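Local coordinates for flavoprotein 390 (Photobacterium phosphoreum, PDB 1FVP) that binds flavin mononucleotide carrying a covalently attached myristate, two molecules per subunit, and forms a homodimer related to bacterial luciferase, at residues M1-Y6 with K223-N228; G175-C180 with M214-N219. All blocks are in the same frame, centred on the assembly; numbering follows the deposited sequence.

From the N terminus, the chain passes first through residues 1-6, the lead-in to strand 6-11, and meets them again near its C-terminal end, where interaction 1 closes a loop spanning almost the entire polypeptide. Nested inside that loop is interaction 2, a much shorter closure in which the residue leading into helix 178-190 meets the middle of helix 207-227, 34 residues further on. Helix 207-227 thus serves both contacts, about two turns apart, and their centres lie about 15 Å apart. The same modified flavin joins them: its ring system rests at interaction 1, while its myristate chain runs to interaction 2.

Interaction 1: M1-Y6 with K223-N228; sequences MNKWNY and KFRQDN. With FMA (6-(3-tetradecanoic acid) flavine mononucleotide), chain D.
Arg225 reaches from the last turns of helix 207-227 to the N-terminal segment and meets Lys3, Trp4, Asn5 and Tyr6 with its guanidinium group. Among the polar approaches, NH1 of Arg225 comes within 2.6 Å of the carbonyl oxygen of Trp4, which lies at the edge of the guanidinium and in its plane. NH2 of Arg225 donates to a water that also lies near the backbone N of Tyr6, but that second leg is too short to be sound, which leaves a water bridge between the segments doubtful. The amide of Asn5 is turned nearly parallel to the guanidinium, the planes 5° apart, but its ND2 stays 4.0 Å from NH2 of Arg225. Bends at chi2 and chi3 (-95° and -133°) bring the arginine head across.

Aliphatic packing supplies the second kind of contact. The extended chain of Lys3 lays its CE over the centre of one guanidinium face, 3.8 Å above the plane. Its ammonium NZ is 4.4 Å from NH2 of Arg225, a like-charge proximity that probably disfavours the pair somewhat.

The flavin is held between the same segments. N3 of the flavin donates to the backbone oxygen of Asn2 at 2.8 Å, and the Trp4 ring takes flavin C4 over its centre, 3.4 Å above the plane. From the helix side Phe224 brings CZ to 3.2 Å from flavin O4, while the Tyr6 hydroxyl end meets the fatty chain around C6' and C7'. Asn2, Trp4, Tyr6 and Phe224 all belong to this flavin pocket.

Around the site, Trp4 also packs on Phe197 of strand 195-199 and on Ala185 and Ala188 of helix 178-190, and Tyr6 leads into strand 6-11, which pairs with strands 42-48 and 195-199.

Interaction 2: G175-C180 with M214-N219; sequences GSYKDC and MIDLNN. With FMA (6-(3-tetradecanoic acid) flavine mononucleotide), chain D.
The carbonyl oxygen of Tyr177, whose side chain reaches Asp216 and Leu217, accepts the backbone N-H of Cys180 at an N-to-O distance of 2.6 Å. This bond closes the turn from which helix 178-190 starts, and Tyr177 leaves that turn pointing at helix 207-227. No hydrogen bond crosses between the segments; the contact is made by van der Waals packing of one tyrosine against one helical turn.

With CG set anti to the backbone N (chi1 -169°), the tyrosine projects its ring end-on toward the helix. Its hydroxyl arrives over the backbone between Asp216 and Leu217, with OH 3.5 Å from Leu217 CA and 3.8 Å from Asp216 CB. CB of Leu217 approaches the ring at its edge, near the ring plane. The carboxylate of Asp216 stands almost perpendicular to the ring, the planes 87° apart, and OD2 lies 4.2 Å above one face, displaced toward the rim.

The fatty chain of the flavin derivative runs past both segments. Its terminal methyl carbon C15 lies 3.8 Å from Tyr177 CD1, approaching the ring obliquely, and the preceding C14 is 3.7 Å from Cys180 CB. Leu217, held in the helix, turns CD1 toward mid-chain carbons C7' and C8', each at 4.0 Å, so the two segments touch different lengths of the same tail.

Behind this turn, Met214 O bonds both Asn218 N and the hydroxyl of Tyr42, and Met214 packs on helix 23-38. Here the lead-in to helix 178-190 and helix 207-227 both border the myristate tail of the bound flavin, consistent with a fold related to the beta/alpha barrel of the bacterial luciferase family, with Tyr177 and Cys180 lining the methyl end of the tail pocket.

Interaction 1: M1-Y6 with K223-N228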
# COMPACT_ATOMS: atom_id res chain seq x y z
N MET A 1 1.08 -21.83 2.03
CA MET A 1 2.10 -22.34 1.08
C MET A 1 1.45 -23.36 0.14
O MET A 1 2.01 -23.91 -0.81
CB MET A 1 3.31 -22.85 1.85
CG MET A 1 3.86 -21.74 2.73
SD MET A 1 4.64 -20.51 1.62
CE MET A 1 4.69 -19.08 2.73
N ASN A 2 0.19 -23.59 0.41
CA ASN A 2 -0.80 -24.44 -0.24
C ASN A 2 -2.12 -23.80 0.28
O ASN A 2 -3.23 -23.98 -0.20
CB ASN A 2 -0.66 -25.91 0.05
CG ASN A 2 -1.55 -26.45 1.16
OD1 ASN A 2 -1.94 -25.76 2.12
ND2 ASN A 2 -1.91 -27.73 1.04
N LYS A 3 -1.84 -23.10 1.37
CA LYS A 3 -2.79 -22.31 2.13
C LYS A 3 -2.82 -20.97 1.35
O LYS A 3 -1.73 -20.41 1.18
CB LYS A 3 -2.34 -21.95 3.54
CG LYS A 3 -3.10 -20.75 4.13
CD LYS A 3 -2.56 -20.36 5.49
CE LYS A 3 -3.06 -19.01 5.94
NZ LYS A 3 -2.88 -18.87 7.42
N TRP A 4 -4.01 -20.60 0.98
CA TRP A 4 -4.30 -19.39 0.23
C TRP A 4 -4.79 -18.26 1.13
O TRP A 4 -5.87 -18.40 1.72
CB TRP A 4 -5.37 -19.67 -0.82
CG TRP A 4 -5.05 -20.74 -1.78
CD1 TRP A 4 -3.98 -21.58 -1.85
CD2 TRP A 4 -5.93 -21.13 -2.87
NE1 TRP A 4 -4.12 -22.46 -2.89
CE2 TRP A 4 -5.29 -22.20 -3.54
CE3 TRP A 4 -7.15 -20.65 -3.32
CZ2 TRP A 4 -5.86 -22.80 -4.65
CZ3 TRP A 4 -7.71 -21.26 -4.41
CH2 TRP A 4 -7.08 -22.31 -5.07
N ASN A 5 -3.98 -17.21 1.16
CA ASN A 5 -4.36 -16.02 1.97
C ASN A 5 -5.26 -15.24 1.00
O ASN A 5 -5.13 -15.45 -0.23
CB ASN A 5 -3.10 -15.37 2.52
CG ASN A 5 -3.26 -14.45 3.70
OD1 ASN A 5 -2.94 -13.24 3.62
ND2 ASN A 5 -3.74 -14.94 4.85
N TYR A 6 -6.14 -14.42 1.52
CA TYR A 6 -7.07 -13.60 0.74
C TYR A 6 -7.05 -12.15 1.21
O TYR A 6 -7.04 -11.89 2.42
CB TYR A 6 -8.51 -14.14 0.84
CG TYR A 6 -8.66 -15.53 0.29
CD1 TYR A 6 -8.76 -15.73 -1.09
CD2 TYR A 6 -8.72 -16.63 1.12
CE1 TYR A 6 -8.91 -17.01 -1.63
CE2 TYR A 6 -8.85 -17.92 0.61
CZ TYR A 6 -8.95 -18.10 -0.76
OH TYR A 6 -9.10 -19.37 -1.23
N LYS A 223 -13.13 -22.33 7.40
CA LYS A 223 -13.45 -23.74 7.58
C LYS A 223 -12.45 -24.64 6.85
O LYS A 223 -11.77 -25.44 7.52
CB LYS A 223 -14.85 -24.10 7.12
CG LYS A 223 -15.53 -25.14 8.03
CD LYS A 223 -16.99 -25.26 7.67
CE LYS A 223 -17.74 -23.95 7.59
NZ LYS A 223 -18.25 -23.46 8.90
N PHE A 224 -12.37 -24.52 5.55
CA PHE A 224 -11.46 -25.26 4.66
C PHE A 224 -10.09 -25.36 5.35
O PHE A 224 -9.43 -26.40 5.25
CB PHE A 224 -11.31 -24.62 3.29
CG PHE A 224 -10.15 -25.14 2.48
CD1 PHE A 224 -8.87 -24.61 2.64
CD2 PHE A 224 -10.35 -26.17 1.56
CE1 PHE A 224 -7.80 -25.10 1.91
CE2 PHE A 224 -9.29 -26.68 0.80
CZ PHE A 224 -8.00 -26.13 0.99
N ARG A 225 -9.70 -24.24 5.96
CA ARG A 225 -8.42 -24.22 6.70
C ARG A 225 -8.71 -25.24 7.84
O ARG A 225 -8.44 -26.43 7.70
CB ARG A 225 -7.96 -22.92 7.29
CG ARG A 225 -8.40 -21.59 6.79
CD ARG A 225 -7.49 -20.91 5.81
NE ARG A 225 -7.27 -19.52 6.19
CZ ARG A 225 -6.87 -18.50 5.44
NH1 ARG A 225 -6.61 -18.66 4.15
NH2 ARG A 225 -6.72 -17.31 6.02
N GLN A 226 -9.32 -24.71 8.88
CA GLN A 226 -9.70 -25.48 10.06
C GLN A 226 -9.82 -26.97 9.75
O GLN A 226 -9.03 -27.82 10.19
CB GLN A 226 -11.01 -24.97 10.67
CG GLN A 226 -10.83 -23.71 11.48
CD GLN A 226 -11.82 -23.51 12.59
OE1 GLN A 226 -12.42 -24.45 13.13
NE2 GLN A 226 -11.99 -22.23 12.96
N ASP A 227 -10.83 -27.26 8.96
CA ASP A 227 -11.21 -28.60 8.53
C ASP A 227 -9.97 -29.46 8.26
O ASP A 227 -9.81 -30.50 8.92
CB ASP A 227 -12.18 -28.56 7.34
CG ASP A 227 -12.93 -29.87 7.16
OD1 ASP A 227 -13.63 -30.29 8.09
OD2 ASP A 227 -12.79 -30.44 6.06
N ASN A 228 -9.19 -29.00 7.30
CA ASN A 228 -7.97 -29.72 6.90
C ASN A 228 -6.77 -28.77 6.84
O ASN A 228 -6.72 -27.74 6.16
CB ASN A 228 -8.20 -30.55 5.66
CG ASN A 228 -8.31 -29.80 4.36
OD1 ASN A 228 -7.59 -30.09 3.39
ND2 ASN A 228 -9.21 -28.82 4.31
N1 FMA D . -5.99 -26.12 -3.40
C2 FMA D . -5.16 -25.66 -2.47
O2 FMA D . -4.02 -25.90 -2.31
N3 FMA D . -5.66 -24.71 -1.49
C4 FMA D . -6.94 -24.30 -1.50
O4 FMA D . -7.31 -23.51 -0.66
C4A FMA D . -7.82 -24.81 -2.51
N5 FMA D . -9.08 -24.49 -2.61
C5A FMA D . -9.96 -24.94 -3.52
C6 FMA D . -11.29 -24.53 -3.56
C7 FMA D . -12.10 -25.05 -4.53
C7M FMA D . -13.61 -24.67 -4.68
C8 FMA D . -11.61 -26.01 -5.50
C8M FMA D . -12.46 -26.60 -6.58
C9 FMA D . -10.29 -26.39 -5.44
C9A FMA D . -9.42 -25.90 -4.50
N10 FMA D . -8.08 -26.24 -4.38
C10 FMA D . -7.23 -25.79 -3.47
C1B FMA D . -7.48 -27.24 -5.38
C2B FMA D . -5.92 -27.05 -5.63
O2B FMA D . -5.88 -27.00 -7.05
C3B FMA D . -5.17 -28.21 -5.03
O3' FMA D . -5.91 -28.84 -4.04
C4B FMA D . -3.78 -27.89 -4.48
O4' FMA D . -2.92 -27.30 -5.52
C5B FMA D . -3.08 -29.18 -3.96
O5' FMA D . -1.76 -29.29 -4.76
P FMA D . -1.20 -30.55 -5.55
O1P FMA D . -0.91 -31.51 -4.35
O2P FMA D . -2.25 -31.04 -6.41
O3P FMA D . -0.14 -30.12 -6.33
C1' FMA D . -12.93 -23.76 -0.37
O1' FMA D . -13.99 -23.96 -1.07
O2' FMA D . -12.97 -23.89 0.85
C2' FMA D . -11.68 -24.07 -1.13
C3' FMA D . -11.73 -23.54 -2.57
C4' FMA D . -11.03 -22.21 -2.60
C5' FMA D . -11.82 -20.94 -2.46
C6' FMA D . -11.41 -19.87 -3.44
C7' FMA D . -11.69 -18.46 -2.93
C8' FMA D . -12.63 -17.65 -3.71
C9' FMA D . -12.12 -16.74 -4.81
C11 FMA D . -13.19 -16.27 -5.75
C12 FMA D . -14.56 -15.92 -5.29
C13 FMA D . -15.54 -15.34 -6.25
C14 FMA D . -16.88 -14.95 -5.71
C15 FMA D . -17.49 -15.94 -4.77
O HOH W 1 -6.61 -15.16 3.80

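Interaction 2: G175-C180 with M214-N219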
# COMPACT_ATOMS: atom_id res chain seq x y z
N GLY A 175 -20.93 -14.45 -12.05
CA GLY A 175 -22.00 -15.45 -12.13
C GLY A 175 -22.46 -15.85 -10.73
O GLY A 175 -22.18 -15.12 -9.76
N SER A 176 -23.14 -16.97 -10.63
CA SER A 176 -23.64 -17.50 -9.35
C SER A 176 -22.47 -17.76 -8.41
O SER A 176 -21.32 -17.56 -8.81
CB SER A 176 -24.32 -18.84 -9.58
OG SER A 176 -23.39 -19.91 -9.66
N TYR A 177 -22.76 -18.27 -7.23
CA TYR A 177 -21.66 -18.56 -6.27
C TYR A 177 -20.81 -19.72 -6.77
O TYR A 177 -19.69 -19.48 -7.24
CB TYR A 177 -22.15 -18.74 -4.85
CG TYR A 177 -21.18 -18.80 -3.71
CD1 TYR A 177 -20.45 -17.69 -3.27
CD2 TYR A 177 -21.04 -19.99 -2.98
CE1 TYR A 177 -19.58 -17.77 -2.18
CE2 TYR A 177 -20.19 -20.08 -1.89
CZ TYR A 177 -19.46 -18.97 -1.49
OH TYR A 177 -18.63 -19.12 -0.42
N LYS A 178 -21.27 -20.93 -6.69
CA LYS A 178 -20.57 -22.14 -7.10
C LYS A 178 -19.74 -22.05 -8.37
O LYS A 178 -18.65 -22.65 -8.41
CB LYS A 178 -21.54 -23.33 -7.22
CG LYS A 178 -22.50 -23.44 -6.02
CD LYS A 178 -21.79 -23.25 -4.69
CE LYS A 178 -22.73 -23.15 -3.51
NZ LYS A 178 -23.37 -24.47 -3.26
N ASP A 179 -20.19 -21.33 -9.37
CA ASP A 179 -19.47 -21.20 -10.65
C ASP A 179 -18.38 -20.15 -10.52
O ASP A 179 -17.51 -20.08 -11.38
CB ASP A 179 -20.43 -21.00 -11.81
CG ASP A 179 -19.87 -21.13 -13.21
OD1 ASP A 179 -18.66 -21.00 -13.50
OD2 ASP A 179 -20.72 -21.37 -14.11
N CYS A 180 -18.45 -19.36 -9.48
CA CYS A 180 -17.47 -18.31 -9.16
C CYS A 180 -16.30 -18.99 -8.44
O CYS A 180 -15.13 -18.76 -8.78
CB CYS A 180 -18.07 -17.19 -8.34
SG CYS A 180 -18.77 -15.93 -9.44
N MET A 214 -19.57 -11.99 0.91
CA MET A 214 -18.29 -11.81 1.62
C MET A 214 -18.20 -12.69 2.85
O MET A 214 -17.30 -13.54 2.93
CB MET A 214 -17.96 -10.35 1.91
CG MET A 214 -17.28 -9.73 0.71
SD MET A 214 -16.94 -7.99 1.12
CE MET A 214 -15.51 -8.16 2.20
N ILE A 215 -19.13 -12.51 3.77
CA ILE A 215 -19.08 -13.35 4.97
C ILE A 215 -19.40 -14.80 4.66
O ILE A 215 -19.16 -15.63 5.56
CB ILE A 215 -19.82 -12.72 6.19
CG1 ILE A 215 -21.10 -13.50 6.58
CG2 ILE A 215 -20.11 -11.21 6.02
CD1 ILE A 215 -21.00 -14.03 8.06
N ASP A 216 -19.87 -15.14 3.47
CA ASP A 216 -20.15 -16.54 3.14
C ASP A 216 -18.81 -17.32 3.10
O ASP A 216 -18.63 -18.28 3.84
CB ASP A 216 -20.76 -16.80 1.78
CG ASP A 216 -22.25 -17.07 1.86
OD1 ASP A 216 -22.82 -16.57 2.86
OD2 ASP A 216 -22.70 -17.76 0.92
N LEU A 217 -18.04 -16.83 2.16
CA LEU A 217 -16.71 -17.23 1.75
C LEU A 217 -15.68 -17.20 2.87
O LEU A 217 -14.68 -17.93 2.87
CB LEU A 217 -16.38 -16.31 0.56
CG LEU A 217 -14.91 -16.08 0.31
CD1 LEU A 217 -14.23 -17.41 0.00
CD2 LEU A 217 -14.79 -15.17 -0.90
N ASN A 218 -15.95 -16.33 3.83
CA ASN A 218 -15.13 -16.14 5.03
C ASN A 218 -15.28 -17.45 5.80
O ASN A 218 -14.35 -18.17 6.13
CB ASN A 218 -15.66 -14.96 5.83
CG ASN A 218 -15.14 -14.97 7.26
OD1 ASN A 218 -15.65 -15.72 8.11
ND2 ASN A 218 -14.14 -14.13 7.49
N ASN A 219 -16.54 -17.71 6.04
CA ASN A 219 -17.09 -18.87 6.76
C ASN A 219 -16.79 -20.17 6.01
O ASN A 219 -16.98 -21.29 6.51
CB ASN A 219 -18.56 -18.57 7.04
CG ASN A 219 -18.71 -17.43 8.04
OD1 ASN A 219 -19.46 -17.57 9.04
ND2 ASN A 219 -18.03 -16.31 7.82
N1 FMA D . -5.99 -26.12 -3.40
C2 FMA D . -5.16 -25.66 -2.47
O2 FMA D . -4.02 -25.90 -2.31
N3 FMA D . -5.66 -24.71 -1.49
C4 FMA D . -6.94 -24.30 -1.50
O4 FMA D . -7.31 -23.51 -0.66
C4A FMA D . -7.82 -24.81 -2.51
N5 FMA D . -9.08 -24.49 -2.61
C5A FMA D . -9.96 -24.94 -3.52
C6 FMA D . -11.29 -24.53 -3.56
C7 FMA D . -12.10 -25.05 -4.53
C7M FMA D . -13.61 -24.67 -4.68
C8 FMA D . -11.61 -26.01 -5.50
C8M FMA D . -12.46 -26.60 -6.58
C9 FMA D . -10.29 -26.39 -5.44
C9A FMA D . -9.42 -25.90 -4.50
N10 FMA D . -8.08 -26.24 -4.38
C10 FMA D . -7.23 -25.79 -3.47
C1B FMA D . -7.48 -27.24 -5.38
C2B FMA D . -5.92 -27.05 -5.63
O2B FMA D . -5.88 -27.00 -7.05
C3B FMA D . -5.17 -28.21 -5.03
O3' FMA D . -5.91 -28.84 -4.04
C4B FMA D . -3.78 -27.89 -4.48
O4' FMA D . -2.92 -27.30 -5.52
C5B FMA D . -3.08 -29.18 -3.96
O5' FMA D . -1.76 -29.29 -4.76
P FMA D . -1.20 -30.55 -5.55
O1P FMA D . -0.91 -31.51 -4.35
O2P FMA D . -2.25 -31.04 -6.41
O3P FMA D . -0.14 -30.12 -6.33
C1' FMA D . -12.93 -23.76 -0.37
O1' FMA D . -13.99 -23.96 -1.07
O2' FMA D . -12.97 -23.89 0.85
C2' FMA D . -11.68 -24.07 -1.13
C3' FMA D . -11.73 -23.54 -2.57
C4' FMA D . -11.03 -22.21 -2.60
C5' FMA D . -11.82 -20.94 -2.46
C6' FMA D . -11.41 -19.87 -3.44
C7' FMA D . -11.69 -18.46 -2.93
C8' FMA D . -12.63 -17.65 -3.71
C9' FMA D . -12.12 -16.74 -4.81
C11 FMA D . -13.19 -16.27 -5.75
C12 FMA D . -14.56 -15.92 -5.29
C13 FMA D . -15.54 -15.34 -6.25
C14 FMA D . -16.88 -14.95 -5.71
C15 FMA D . -17.49 -15.94 -4.77